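Long-range contacts in NAD-dependent protein deacylase 2 (Archaeoglobus fulgidus, PDB 4TWJ), which removes acetyl and other acyl groups from protein lysines at the expense of NAD, and deacetylates the archaeal chromatin protein Alba, thereby repressing transcription: residues R6-I11 / P240-E245; A18-G23 / G92-V97; D185-V190 / E201-A206; A211-V216 / P225-K230. One frame throughout, in Å; residues are numbered along the deposited sequence.

In the fold
All four contacts belong to the Rossmann-type NAD-binding domain of this sirtuin, whose parallel sheet runs in the order 114-116, 94-99, 18-22, 186-190, 212-217, 229-232. Interaction 2 joins the second and third of these strands, and interaction 4 the last two. Interaction 3 sets helix 201-208 against strand 186-190, between them, its centre about 9 Å from that of interaction 2 and 8 Å from that of interaction 4. Along the chain, interactions 2, 3 and 4 follow one another, and interaction 1 spans them all by pairing the first helix, 2-14, with the last, 235-249. The NAD-binding residues Gly-23, Gly-191 and Asn-217 lie at or just after the ends of strands 18-22, 186-190 and 212-217.

Interaction 1. Residues R6-I11 / P240-E245; sequences RKAAEI and PKIVEE
With CG of Glu-245 anti to the backbone N (chi1 -175°) and the chain bent at chi2, its methylene groups lie against Ala-9 and its carboxylate beside Arg-6. Glu-245 CG comes within 3.3 Å of Ala-9 CB, a tight methyl-to-methylene contact, and CB follows close behind. Farther out, Glu-245 OE2 stands 3.5 Å from Arg-6 CG, where the two side chains cross at a slant. The guanidinium is not the partner: Arg-6 NE is 5.0 Å from Glu-245 OE2, and the two charged planes are 67° apart. A water bridges the helices here, donating to Glu-245 OE2 at 2.8 Å and to the carbonyl Arg-6 O at 3.0 Å. One turn earlier, Ile-242 reaches Ala-8 CB with CD1 (4.1 Å), while its CG2 and carbonyl oxygen face Ala-9 CB. The helix axes cross at -55° and approach to 8.5 Å, with alanines on one side of the crossing. An alanine in place of Glu-245 would probably leave the bridging water without its acceptor on this helix and open a gap beside Ala-9. Glu-245 OE1 also forms a salt bridge to Arg-248, and Ile-242 packs on Ile-231 of strand 229-232. The contact is thus apolar toward the sheet and polar at its outer edge, where the nearby positive charges of Arg-6 and Arg-248 would be expected to stabilise an ionised Glu-245.

Interaction 2. Residues A18-G23 / G92-V97; sequences AVVFTG and GIVKAV
Strands 18-22 and 94-97 run parallel, 4.8 Å apart and turned by 26°, held by Lys-95 N to Ala-18 O (2.8 Å) and Val-20 N to Ala-96 O (3.1 Å), both nearly straight. At the entrance of the pair, Ala-18 N makes a weak bond to Ile-93 O, and a water donates to the same Ile-93 O at 2.7 Å. Ala-18 CB sits close to that carbonyl and meets Ile-93 CG2 at 4.0 Å. The closest apolar side-chain contact is between valines: Val-20 CG2 touches Val-94 CG2 at 3.7 Å, the two side chains crossing at about a right angle. In Val-20 this methyl lies anti to the carbonyl carbon, next to the backbone N, on the side from which Val-94 approaches. The first carbons of Lys-95 pass Ala-18 O; its chain then bends at chi2 (-60°), and NZ bonds back to Gly-92 O at 3.0 Å, tying the strand entrance to the glycine of a Schellman motif that ends helix 80-90. Between the strands, the amide N of Ala-96 is buried without a partner. On one face Val-20 and Val-97 pack on Ile-85 of helix 80-90, and Val-94 on Leu-88; on the other, Val-19 and Ala-96 meet Glu-180 of helix 171-182. Strand 186-190 bonds to the far edge of 18-22, which leads into the NAD-binding segment beginning at Gly-23.

Interaction 3. Residues D185-V190 / E201-A206; sequences DAFMVV and ELPYIA
The ring of Phe-187 is the bump of this contact, and the hollow that takes it is formed on helix 201-206 by Leu-202, Pro-203 and Ala-206. Ala-206, one turn after Leu-202, has only a methyl, and the inner part of the ring lies against it: Phe-187 CD1 is 3.5 Å from Ala-206 CB, with CG and CB also close. The far end of the ring reaches Leu-202 and Pro-203, where Phe-187 CE2 touches Pro-203 CA at 3.7 Å and Pro-203 CB at 3.8 Å, and CZ comes within 4.2 Å of Leu-202 CB. Pro-203 CA makes an off-centre CH-pi contact, 29° off the ring normal. The CB of Phe-187 points toward the helix, and with CG anti to the backbone N (chi1 -165°) the ring is carried on between Ala-206 and Pro-203. Beside it, Val-189 adds a smaller bump: its CG2 lies in the plane of the Phe-187 ring at the edge and meets Pro-203 CB at 4.3 Å. An alanine at Phe-187 would probably open a gap between strand and helix, leaving Ala-206 and Pro-203 without the ring that fills the space before them. The strand and helix run nearly antiparallel, at 154°, as the first two elements of a beta-alpha-beta unit completed by strand 212-217, whose Met-213 also packs on Phe-187, Pro-203 and Ala-206. Tyr-204, on the other side of the helix, packs on the backbone of the bound peptide. The side chains that meet are all apolar, so shape and the burial of carbon, rather than directed bonds, hold the helix to the sheet.

Interaction 4. Residues A211-V216 / P225-K230; sequences AKMIIV and PIFDVK
Ile-215 lies over one face of the Phe-227 ring, its CB 3.6 Å from the ring centroid and 11° off the normal. Ile-215 CD1 meets Phe-227 CE2 at 3.6 Å. With CG1 anti to the backbone N (chi1 -173°), CG2 takes the crowded position between N and the carbonyl carbon, where it lies against the ring at CG. Met-213 CB approaches Phe-227 CD1 obliquely at 3.6 Å, while Met-213 O lies at the ring edge, in plane. That oxygen is gripped twice, by Val-229 N at 3.1 Å and by Asp-228 N at 2.8 Å, the latter more bent. Asp-228 OD1 in turn accepts Met-213 N at 2.8 Å through its anti lone pair, so side chain and backbone of Asp-228 clasp one residue of strand 212-216. Ile-215 N to Val-229 O (3.0 Å) continues the parallel pairing, and Ile-214 and Val-229 lie side by side on the face packed by Ile-11 of helix 2-14. Val-189 of strand 186-190 packs near the CZ end of the Phe-227 ring. Lys-212 NZ remains 4.1 Å from Asp-228 OD2, beyond a salt bridge, yet its charge would probably steady the carboxylate. Ahead of the edge strand, then, exposed Asp-228 ties the loop to Met-213 by hydrogen bonds, while buried Phe-227 is held by apolar packing.

Interaction 1. Residues R6-I11 / P240-E245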
loop_
_atom_site.group_PDB
_atom_site.type_symbol
_atom_site.label_atom_id
_atom_site.label_comp_id
_atom_site.label_asym_id
_atom_site.label_seq_id
_atom_site.Cartn_x
_atom_site.Cartn_y
_atom_site.Cartn_z
ATOM N N ARG A 6 -3.263 8.197 21.795
ATOM C CA ARG A 6 -3.411 7.295 22.938
ATOM C C ARG A 6 -4.565 6.307 22.754
ATOM O O ARG A 6 -4.452 5.145 23.150
ATOM C CB ARG A 6 -3.589 8.079 24.244
ATOM C CG ARG A 6 -2.312 8.732 24.747
ATOM C CD ARG A 6 -2.436 9.166 26.198
ATOM N NE ARG A 6 -3.501 10.151 26.375
ATOM C CZ ARG A 6 -3.388 11.457 26.134
ATOM N NH1 ARG A 6 -4.436 12.253 26.328
ATOM N NH2 ARG A 6 -2.243 11.981 25.699
ATOM N N LYS A 7 -5.666 6.772 22.167
ATOM C CA LYS A 7 -6.811 5.911 21.873
ATOM C C LYS A 7 -6.431 4.828 20.869
ATOM O O LYS A 7 -6.784 3.664 21.046
ATOM C CB LYS A 7 -7.983 6.728 21.326
ATOM N N ALA A 8 -5.706 5.214 19.822
ATOM C CA ALA A 8 -5.220 4.245 18.838
ATOM C C ALA A 8 -4.290 3.221 19.488
ATOM O O ALA A 8 -4.390 2.030 19.214
ATOM C CB ALA A 8 -4.511 4.952 17.693
ATOM N N ALA A 9 -3.391 3.696 20.352
ATOM C CA ALA A 9 -2.453 2.826 21.060
ATOM C C ALA A 9 -3.174 1.826 21.964
ATOM O O ALA A 9 -2.810 0.647 22.009
ATOM C CB ALA A 9 -1.471 3.659 21.872
ATOM N N GLU A 10 -4.192 2.301 22.681
ATOM C CA GLU A 10 -5.012 1.434 23.529
ATOM C C GLU A 10 -5.673 0.325 22.713
ATOM O O GLU A 10 -5.642 -0.846 23.103
ATOM C CB GLU A 10 -6.080 2.242 24.278
ATOM C CG GLU A 10 -5.551 2.999 25.488
ATOM C CD GLU A 10 -6.609 3.849 26.176
ATOM O OE1 GLU A 10 -7.813 3.518 26.083
ATOM O OE2 GLU A 10 -6.230 4.850 26.826
ATOM N N ILE A 11 -6.255 0.693 21.576
ATOM C CA ILE A 11 -6.885 -0.286 20.689
ATOM C C ILE A 11 -5.872 -1.342 20.244
ATOM O O ILE A 11 -6.146 -2.539 20.317
ATOM C CB ILE A 11 -7.537 0.390 19.460
ATOM C CG1 ILE A 11 -8.814 1.123 19.890
ATOM C CG2 ILE A 11 -7.868 -0.633 18.375
ATOM C CD1 ILE A 11 -9.337 2.117 18.876
ATOM N N PRO A 240 5.289 6.452 14.833
ATOM C CA PRO A 240 6.233 6.211 15.932
ATOM C C PRO A 240 5.671 6.557 17.312
ATOM O O PRO A 240 5.933 5.834 18.272
ATOM C CB PRO A 240 7.419 7.113 15.578
ATOM C CG PRO A 240 7.378 7.192 14.091
ATOM C CD PRO A 240 5.909 7.240 13.753
ATOM N N LYS A 241 4.894 7.636 17.408
ATOM C CA LYS A 241 4.276 8.018 18.682
ATOM C C LYS A 241 3.276 6.970 19.159
ATOM O O LYS A 241 3.199 6.685 20.357
ATOM C CB LYS A 241 3.597 9.382 18.582
ATOM C CG LYS A 241 4.575 10.532 18.434
ATOM C CD LYS A 241 3.858 11.865 18.315
ATOM C CE LYS A 241 4.800 12.944 17.807
ATOM N NZ LYS A 241 5.980 13.126 18.695
ATOM N N ILE A 242 2.513 6.405 18.224
ATOM C CA ILE A 242 1.605 5.307 18.547
ATOM C C ILE A 242 2.385 4.108 19.094
ATOM O O ILE A 242 2.012 3.548 20.126
ATOM C CB ILE A 242 0.743 4.878 17.333
ATOM C CG1 ILE A 242 -0.237 5.995 16.961
ATOM C CG2 ILE A 242 -0.031 3.606 17.654
ATOM C CD1 ILE A 242 -1.007 5.743 15.681
ATOM N N VAL A 243 3.469 3.731 18.420
ATOM C CA VAL A 243 4.287 2.592 18.850
ATOM C C VAL A 243 4.836 2.819 20.264
ATOM O O VAL A 243 4.761 1.928 21.114
ATOM C CB VAL A 243 5.453 2.307 17.875
ATOM C CG1 VAL A 243 6.402 1.258 18.447
ATOM C CG2 VAL A 243 4.920 1.847 16.526
ATOM N N GLU A 244 5.373 4.010 20.516
ATOM C CA GLU A 244 5.917 4.323 21.841
ATOM C C GLU A 244 4.843 4.199 22.926
ATOM O O GLU A 244 5.108 3.659 24.002
ATOM C CB GLU A 244 6.558 5.718 21.858
ATOM C CG GLU A 244 7.809 5.840 20.994
ATOM C CD GLU A 244 8.898 4.838 21.352
ATOM O OE1 GLU A 244 9.690 5.125 22.277
ATOM O OE2 GLU A 244 8.973 3.767 20.705
ATOM N N GLU A 245 3.632 4.667 22.634
ATOM C CA GLU A 245 2.519 4.574 23.581
ATOM C C GLU A 245 2.092 3.122 23.806
ATOM O O GLU A 245 1.816 2.720 24.938
ATOM C CB GLU A 245 1.333 5.410 23.096
ATOM C CG GLU A 245 0.155 5.488 24.056
ATOM C CD GLU A 245 0.440 6.276 25.327
ATOM O OE1 GLU A 245 1.500 6.932 25.432
ATOM O OE2 GLU A 245 -0.419 6.245 26.230
HETATM O O HOH W 1 -2.867 5.059 25.648
#

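Interaction 2. Residues A18-G23 / G92-V97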
loop_
_atom_site.group_PDB
_atom_site.type_symbol
_atom_site.label_atom_id
_atom_site.label_comp_id
_atom_site.label_asym_id
_atom_site.label_seq_id
_atom_site.Cartn_x
_atom_site.Cartn_y
_atom_site.Cartn_z
ATOM N N ALA A 18 -4.468 -7.306 14.831
ATOM C CA ALA A 18 -4.473 -5.994 14.189
ATOM C C ALA A 18 -3.977 -6.078 12.743
ATOM O O ALA A 18 -3.048 -6.827 12.434
ATOM C CB ALA A 18 -3.625 -5.022 14.988
ATOM N N VAL A 19 -4.617 -5.308 11.865
ATOM C CA VAL A 19 -4.249 -5.225 10.454
ATOM C C VAL A 19 -3.995 -3.761 10.103
ATOM O O VAL A 19 -4.713 -2.876 10.569
ATOM C CB VAL A 19 -5.374 -5.796 9.561
ATOM C CG1 VAL A 19 -5.113 -5.519 8.084
ATOM C CG2 VAL A 19 -5.525 -7.290 9.815
ATOM N N VAL A 20 -2.960 -3.519 9.303
ATOM C CA VAL A 20 -2.655 -2.182 8.801
ATOM C C VAL A 20 -2.863 -2.150 7.290
ATOM O O VAL A 20 -2.481 -3.086 6.591
ATOM C CB VAL A 20 -1.219 -1.758 9.167
ATOM C CG1 VAL A 20 -0.880 -0.409 8.549
ATOM C CG2 VAL A 20 -1.068 -1.711 10.679
ATOM N N PHE A 21 -3.483 -1.071 6.813
ATOM C CA PHE A 21 -3.854 -0.890 5.408
ATOM C C PHE A 21 -3.231 0.427 4.954
ATOM O O PHE A 21 -3.489 1.470 5.563
ATOM C CB PHE A 21 -5.382 -0.854 5.306
ATOM C CG PHE A 21 -5.920 -0.581 3.927
ATOM C CD1 PHE A 21 -6.398 -1.618 3.138
ATOM C CD2 PHE A 21 -6.013 0.722 3.444
ATOM C CE1 PHE A 21 -6.934 -1.368 1.883
ATOM C CE2 PHE A 21 -6.548 0.977 2.190
ATOM C CZ PHE A 21 -7.006 -0.071 1.412
ATOM N N THR A 22 -2.401 0.390 3.912
ATOM C CA THR A 22 -1.684 1.594 3.486
ATOM C C THR A 22 -1.867 1.938 2.017
ATOM O O THR A 22 -2.071 1.062 1.177
ATOM C CB THR A 22 -0.173 1.490 3.784
ATOM O OG1 THR A 22 0.421 0.475 2.963
ATOM C CG2 THR A 22 0.053 1.154 5.251
ATOM N N GLY A 23 -1.767 3.233 1.732
ATOM C CA GLY A 23 -1.801 3.759 0.371
ATOM C C GLY A 23 -0.675 4.747 0.138
ATOM O O GLY A 23 0.288 4.805 0.913
ATOM N N GLY A 92 4.306 -8.574 17.631
ATOM C CA GLY A 92 3.221 -9.552 17.591
ATOM C C GLY A 92 1.828 -8.942 17.561
ATOM O O GLY A 92 0.833 -9.651 17.728
ATOM N N ILE A 93 1.749 -7.631 17.350
ATOM C CA ILE A 93 0.468 -6.929 17.347
ATOM C C ILE A 93 -0.129 -6.912 15.946
ATOM O O ILE A 93 -1.255 -7.361 15.742
ATOM C CB ILE A 93 0.617 -5.490 17.880
ATOM C CG1 ILE A 93 1.078 -5.543 19.342
ATOM C CG2 ILE A 93 -0.695 -4.721 17.746
ATOM C CD1 ILE A 93 1.449 -4.209 19.933
ATOM N N VAL A 94 0.628 -6.388 14.990
ATOM C CA VAL A 94 0.172 -6.333 13.602
ATOM C C VAL A 94 0.441 -7.674 12.929
ATOM O O VAL A 94 1.583 -8.119 12.845
ATOM C CB VAL A 94 0.838 -5.164 12.840
ATOM C CG1 VAL A 94 0.638 -5.284 11.333
ATOM C CG2 VAL A 94 0.289 -3.840 13.351
ATOM N N LYS A 95 -0.628 -8.302 12.446
ATOM C CA LYS A 95 -0.566 -9.634 11.841
ATOM C C LYS A 95 -0.445 -9.597 10.322
ATOM O O LYS A 95 -0.055 -10.592 9.703
ATOM C CB LYS A 95 -1.823 -10.426 12.203
ATOM C CG LYS A 95 -2.129 -10.491 13.689
ATOM C CD LYS A 95 -1.008 -11.143 14.468
ATOM C CE LYS A 95 -1.409 -11.355 15.917
ATOM N NZ LYS A 95 -0.376 -12.123 16.654
ATOM N N ALA A 96 -0.807 -8.469 9.722
ATOM C CA ALA A 96 -0.730 -8.309 8.277
ATOM C C ALA A 96 -0.703 -6.840 7.902
ATOM O O ALA A 96 -1.328 -6.013 8.559
ATOM C CB ALA A 96 -1.916 -8.982 7.603
ATOM N N VAL A 97 0.029 -6.537 6.838
ATOM C CA VAL A 97 -0.007 -5.226 6.214
ATOM C C VAL A 97 -0.619 -5.422 4.836
ATOM O O VAL A 97 -0.111 -6.200 4.028
ATOM C CB VAL A 97 1.395 -4.606 6.074
ATOM C CG1 VAL A 97 1.312 -3.258 5.366
ATOM C CG2 VAL A 97 2.048 -4.462 7.440
HETATM O O HOH W 2 -2.983 -8.068 17.688
#

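Interaction 3. Residues D185-V190 / E201-A206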
loop_
_atom_site.group_PDB
_atom_site.type_symbol
_atom_site.label_atom_id
_atom_site.label_comp_id
_atom_site.label_asym_id
_atom_site.label_seq_id
_atom_site.Cartn_x
_atom_site.Cartn_y
_atom_site.Cartn_z
ATOM N N ASP A 185 -9.582 -7.613 14.768
ATOM C CA ASP A 185 -10.321 -6.795 15.735
ATOM C C ASP A 185 -9.830 -5.352 15.788
ATOM O O ASP A 185 -10.382 -4.534 16.525
ATOM C CB ASP A 185 -10.320 -7.430 17.129
ATOM C CG ASP A 185 -8.930 -7.681 17.671
ATOM O OD1 ASP A 185 -7.927 -7.417 16.976
ATOM O OD2 ASP A 185 -8.841 -8.170 18.820
ATOM N N ALA A 186 -8.802 -5.044 14.999
ATOM C CA ALA A 186 -8.342 -3.673 14.815
ATOM C C ALA A 186 -7.853 -3.505 13.382
ATOM O O ALA A 186 -7.143 -4.361 12.862
ATOM C CB ALA A 186 -7.229 -3.347 15.798
ATOM N N PHE A 187 -8.243 -2.403 12.750
ATOM C CA PHE A 187 -7.915 -2.150 11.349
ATOM C C PHE A 187 -7.497 -0.690 11.246
ATOM O O PHE A 187 -8.304 0.203 11.508
ATOM C CB PHE A 187 -9.135 -2.441 10.473
ATOM C CG PHE A 187 -8.830 -2.551 9.002
ATOM C CD1 PHE A 187 -8.679 -3.793 8.403
ATOM C CD2 PHE A 187 -8.730 -1.414 8.207
ATOM C CE1 PHE A 187 -8.419 -3.899 7.046
ATOM C CE2 PHE A 187 -8.470 -1.517 6.849
ATOM C CZ PHE A 187 -8.316 -2.761 6.272
ATOM N N MET A 188 -6.232 -0.452 10.911
ATOM C CA MET A 188 -5.693 0.907 10.868
ATOM C C MET A 188 -5.312 1.287 9.445
ATOM O O MET A 188 -4.422 0.679 8.851
ATOM C CB MET A 188 -4.483 1.046 11.797
ATOM C CG MET A 188 -3.843 2.430 11.760
ATOM S SD MET A 188 -2.725 2.769 13.134
ATOM C CE MET A 188 -1.463 1.532 12.866
ATOM N N VAL A 189 -6.007 2.284 8.903
ATOM C CA VAL A 189 -5.698 2.834 7.586
ATOM C C VAL A 189 -4.648 3.934 7.754
ATOM O O VAL A 189 -4.793 4.797 8.624
ATOM C CB VAL A 189 -6.964 3.411 6.914
ATOM C CG1 VAL A 189 -6.611 4.189 5.648
ATOM C CG2 VAL A 189 -7.949 2.290 6.603
ATOM N N VAL A 190 -3.594 3.888 6.941
ATOM C CA VAL A 190 -2.541 4.912 6.962
ATOM C C VAL A 190 -2.227 5.386 5.540
ATOM O O VAL A 190 -1.784 4.604 4.702
ATOM C CB VAL A 190 -1.236 4.394 7.610
ATOM C CG1 VAL A 190 -0.215 5.520 7.741
ATOM C CG2 VAL A 190 -1.514 3.768 8.971
ATOM N N GLU A 201 -12.846 -1.418 -0.368
ATOM C CA GLU A 201 -13.866 -2.261 0.275
ATOM C C GLU A 201 -13.373 -2.832 1.607
ATOM O O GLU A 201 -14.162 -3.083 2.521
ATOM C CB GLU A 201 -14.279 -3.413 -0.655
ATOM C CG GLU A 201 -15.479 -4.230 -0.183
ATOM C CD GLU A 201 -16.759 -3.424 -0.106
ATOM O OE1 GLU A 201 -16.935 -2.497 -0.921
ATOM O OE2 GLU A 201 -17.604 -3.719 0.771
ATOM N N LEU A 202 -12.065 -3.043 1.719
ATOM C CA LEU A 202 -11.509 -3.774 2.854
ATOM C C LEU A 202 -11.781 -3.140 4.231
ATOM O O LEU A 202 -12.156 -3.857 5.159
ATOM C CB LEU A 202 -10.013 -4.047 2.632
ATOM C CG LEU A 202 -9.779 -5.046 1.490
ATOM C CD1 LEU A 202 -8.343 -4.985 1.000
ATOM C CD2 LEU A 202 -10.146 -6.459 1.906
ATOM N N PRO A 203 -11.604 -1.811 4.378
ATOM C CA PRO A 203 -11.981 -1.224 5.670
ATOM C C PRO A 203 -13.467 -1.370 6.012
ATOM O O PRO A 203 -13.808 -1.513 7.182
ATOM C CB PRO A 203 -11.597 0.261 5.534
ATOM C CG PRO A 203 -11.158 0.455 4.118
ATOM C CD PRO A 203 -10.802 -0.884 3.566
ATOM N N TYR A 204 -14.336 -1.342 5.005
ATOM C CA TYR A 204 -15.766 -1.558 5.247
ATOM C C TYR A 204 -16.053 -2.989 5.695
ATOM O O TYR A 204 -16.913 -3.217 6.540
ATOM C CB TYR A 204 -16.584 -1.222 4.007
ATOM C CG TYR A 204 -16.554 0.241 3.653
ATOM C CD1 TYR A 204 -17.254 1.177 4.412
ATOM C CD2 TYR A 204 -15.833 0.695 2.558
ATOM C CE1 TYR A 204 -17.232 2.523 4.085
ATOM C CE2 TYR A 204 -15.799 2.036 2.228
ATOM C CZ TYR A 204 -16.501 2.946 2.989
ATOM O OH TYR A 204 -16.468 4.282 2.650
ATOM N N ILE A 205 -15.336 -3.947 5.119
ATOM C CA ILE A 205 -15.451 -5.341 5.544
ATOM C C ILE A 205 -15.031 -5.498 7.008
ATOM O O ILE A 205 -15.712 -6.170 7.788
ATOM C CB ILE A 205 -14.618 -6.273 4.637
ATOM C CG1 ILE A 205 -15.258 -6.359 3.246
ATOM C CG2 ILE A 205 -14.483 -7.656 5.255
ATOM C CD1 ILE A 205 -14.378 -7.002 2.193
ATOM N N ALA A 206 -13.913 -4.880 7.380
ATOM C CA ALA A 206 -13.436 -4.937 8.767
ATOM C C ALA A 206 -14.431 -4.277 9.724
ATOM O O ALA A 206 -14.700 -4.796 10.810
ATOM C CB ALA A 206 -12.065 -4.284 8.885
#

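Interaction 4. Residues A211-V216 / P225-K230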
loop_
_atom_site.group_PDB
_atom_site.type_symbol
_atom_site.label_atom_id
_atom_site.label_comp_id
_atom_site.label_asym_id
_atom_site.label_seq_id
_atom_site.Cartn_x
_atom_site.Cartn_y
_atom_site.Cartn_z
ATOM N N ALA A 211 -14.452 -4.790 13.831
ATOM C CA ALA A 211 -13.113 -4.305 14.164
ATOM C C ALA A 211 -13.158 -2.849 14.617
ATOM O O ALA A 211 -13.985 -2.066 14.155
ATOM C CB ALA A 211 -12.180 -4.444 12.968
ATOM N N LYS A 212 -12.257 -2.496 15.520
ATOM C CA LYS A 212 -12.052 -1.100 15.888
ATOM C C LYS A 212 -11.265 -0.441 14.765
ATOM O O LYS A 212 -10.243 -0.973 14.321
ATOM C CB LYS A 212 -11.289 -0.996 17.204
ATOM C CG LYS A 212 -11.984 -1.664 18.385
ATOM C CD LYS A 212 -13.368 -1.099 18.654
ATOM C CE LYS A 212 -13.322 0.370 19.033
ATOM N NZ LYS A 212 -14.618 0.834 19.603
ATOM N N MET A 213 -11.749 0.713 14.314
ATOM C CA MET A 213 -11.261 1.337 13.089
ATOM C C MET A 213 -10.461 2.599 13.388
ATOM O O MET A 213 -10.963 3.521 14.032
ATOM C CB MET A 213 -12.445 1.683 12.184
ATOM C CG MET A 213 -13.349 0.515 11.824
ATOM S SD MET A 213 -12.554 -0.818 10.900
ATOM C CE MET A 213 -12.002 0.069 9.448
ATOM N N ILE A 214 -9.220 2.633 12.900
ATOM C CA ILE A 214 -8.315 3.768 13.087
ATOM C C ILE A 214 -7.892 4.296 11.716
ATOM O O ILE A 214 -7.605 3.509 10.816
ATOM C CB ILE A 214 -7.041 3.355 13.863
ATOM C CG1 ILE A 214 -7.400 2.763 15.232
ATOM C CG2 ILE A 214 -6.098 4.541 14.032
ATOM C CD1 ILE A 214 -6.306 1.910 15.829
ATOM N N ILE A 215 -7.861 5.618 11.549
ATOM C CA ILE A 215 -7.343 6.208 10.313
ATOM C C ILE A 215 -6.315 7.291 10.632
ATOM O O ILE A 215 -6.516 8.101 11.537
ATOM C CB ILE A 215 -8.480 6.730 9.393
ATOM C CG1 ILE A 215 -7.927 7.182 8.040
ATOM C CG2 ILE A 215 -9.286 7.843 10.056
ATOM C CD1 ILE A 215 -8.987 7.228 6.961
ATOM N N VAL A 216 -5.205 7.263 9.895
ATOM C CA VAL A 216 -4.140 8.250 10.008
ATOM C C VAL A 216 -3.864 8.798 8.611
ATOM O O VAL A 216 -3.450 8.053 7.722
ATOM C CB VAL A 216 -2.847 7.624 10.573
ATOM C CG1 VAL A 216 -1.733 8.663 10.659
ATOM C CG2 VAL A 216 -3.105 6.997 11.935
ATOM N N PRO A 225 -16.162 9.172 8.542
ATOM C CA PRO A 225 -17.235 8.868 9.503
ATOM C C PRO A 225 -17.289 7.435 10.052
ATOM O O PRO A 225 -17.855 7.224 11.124
ATOM C CB PRO A 225 -18.508 9.184 8.713
ATOM C CG PRO A 225 -18.089 10.254 7.770
ATOM C CD PRO A 225 -16.684 9.895 7.365
ATOM N N ILE A 226 -16.712 6.461 9.348
ATOM C CA ILE A 226 -16.763 5.069 9.817
ATOM C C ILE A 226 -15.694 4.746 10.865
ATOM O O ILE A 226 -15.726 3.674 11.468
ATOM C CB ILE A 226 -16.661 4.043 8.655
ATOM C CG1 ILE A 226 -15.220 3.918 8.129
ATOM C CG2 ILE A 226 -17.642 4.393 7.541
ATOM C CD1 ILE A 226 -15.029 2.788 7.139
ATOM N N PHE A 227 -14.753 5.662 11.085
ATOM C CA PHE A 227 -13.613 5.377 11.946
ATOM C C PHE A 227 -13.851 5.767 13.399
ATOM O O PHE A 227 -14.433 6.814 13.694
ATOM C CB PHE A 227 -12.350 6.028 11.384
ATOM C CG PHE A 227 -11.857 5.358 10.135
ATOM C CD1 PHE A 227 -10.996 4.273 10.209
ATOM C CD2 PHE A 227 -12.292 5.778 8.887
ATOM C CE1 PHE A 227 -10.556 3.633 9.064
ATOM C CE2 PHE A 227 -11.856 5.142 7.736
ATOM C CZ PHE A 227 -10.989 4.067 7.823
ATOM N N ASP A 228 -13.390 4.904 14.296
ATOM C CA ASP A 228 -13.524 5.118 15.733
ATOM C C ASP A 228 -12.493 6.119 16.241
ATOM O O ASP A 228 -12.754 6.865 17.192
ATOM C CB ASP A 228 -13.382 3.786 16.465
ATOM C CG ASP A 228 -14.439 2.791 16.048
ATOM O OD1 ASP A 228 -14.084 1.768 15.428
ATOM O OD2 ASP A 228 -15.633 3.049 16.312
ATOM N N VAL A 229 -11.328 6.130 15.596
ATOM C CA VAL A 229 -10.254 7.062 15.900
ATOM C C VAL A 229 -9.771 7.699 14.600
ATOM O O VAL A 229 -9.428 6.996 13.649
ATOM C CB VAL A 229 -9.069 6.343 16.581
ATOM C CG1 VAL A 229 -7.889 7.287 16.773
ATOM C CG2 VAL A 229 -9.513 5.733 17.905
ATOM N N LYS A 230 -9.750 9.029 14.566
ATOM C CA LYS A 230 -9.278 9.771 13.402
ATOM C C LYS A 230 -8.112 10.664 13.798
ATOM O O LYS A 230 -8.242 11.492 14.702
ATOM C CB LYS A 230 -10.398 10.636 12.826
ATOM C CG LYS A 230 -11.662 9.874 12.460
ATOM C CD LYS A 230 -12.674 10.775 11.771
ATOM C CE LYS A 230 -13.354 11.739 12.732
ATOM N NZ LYS A 230 -14.261 11.048 13.687
#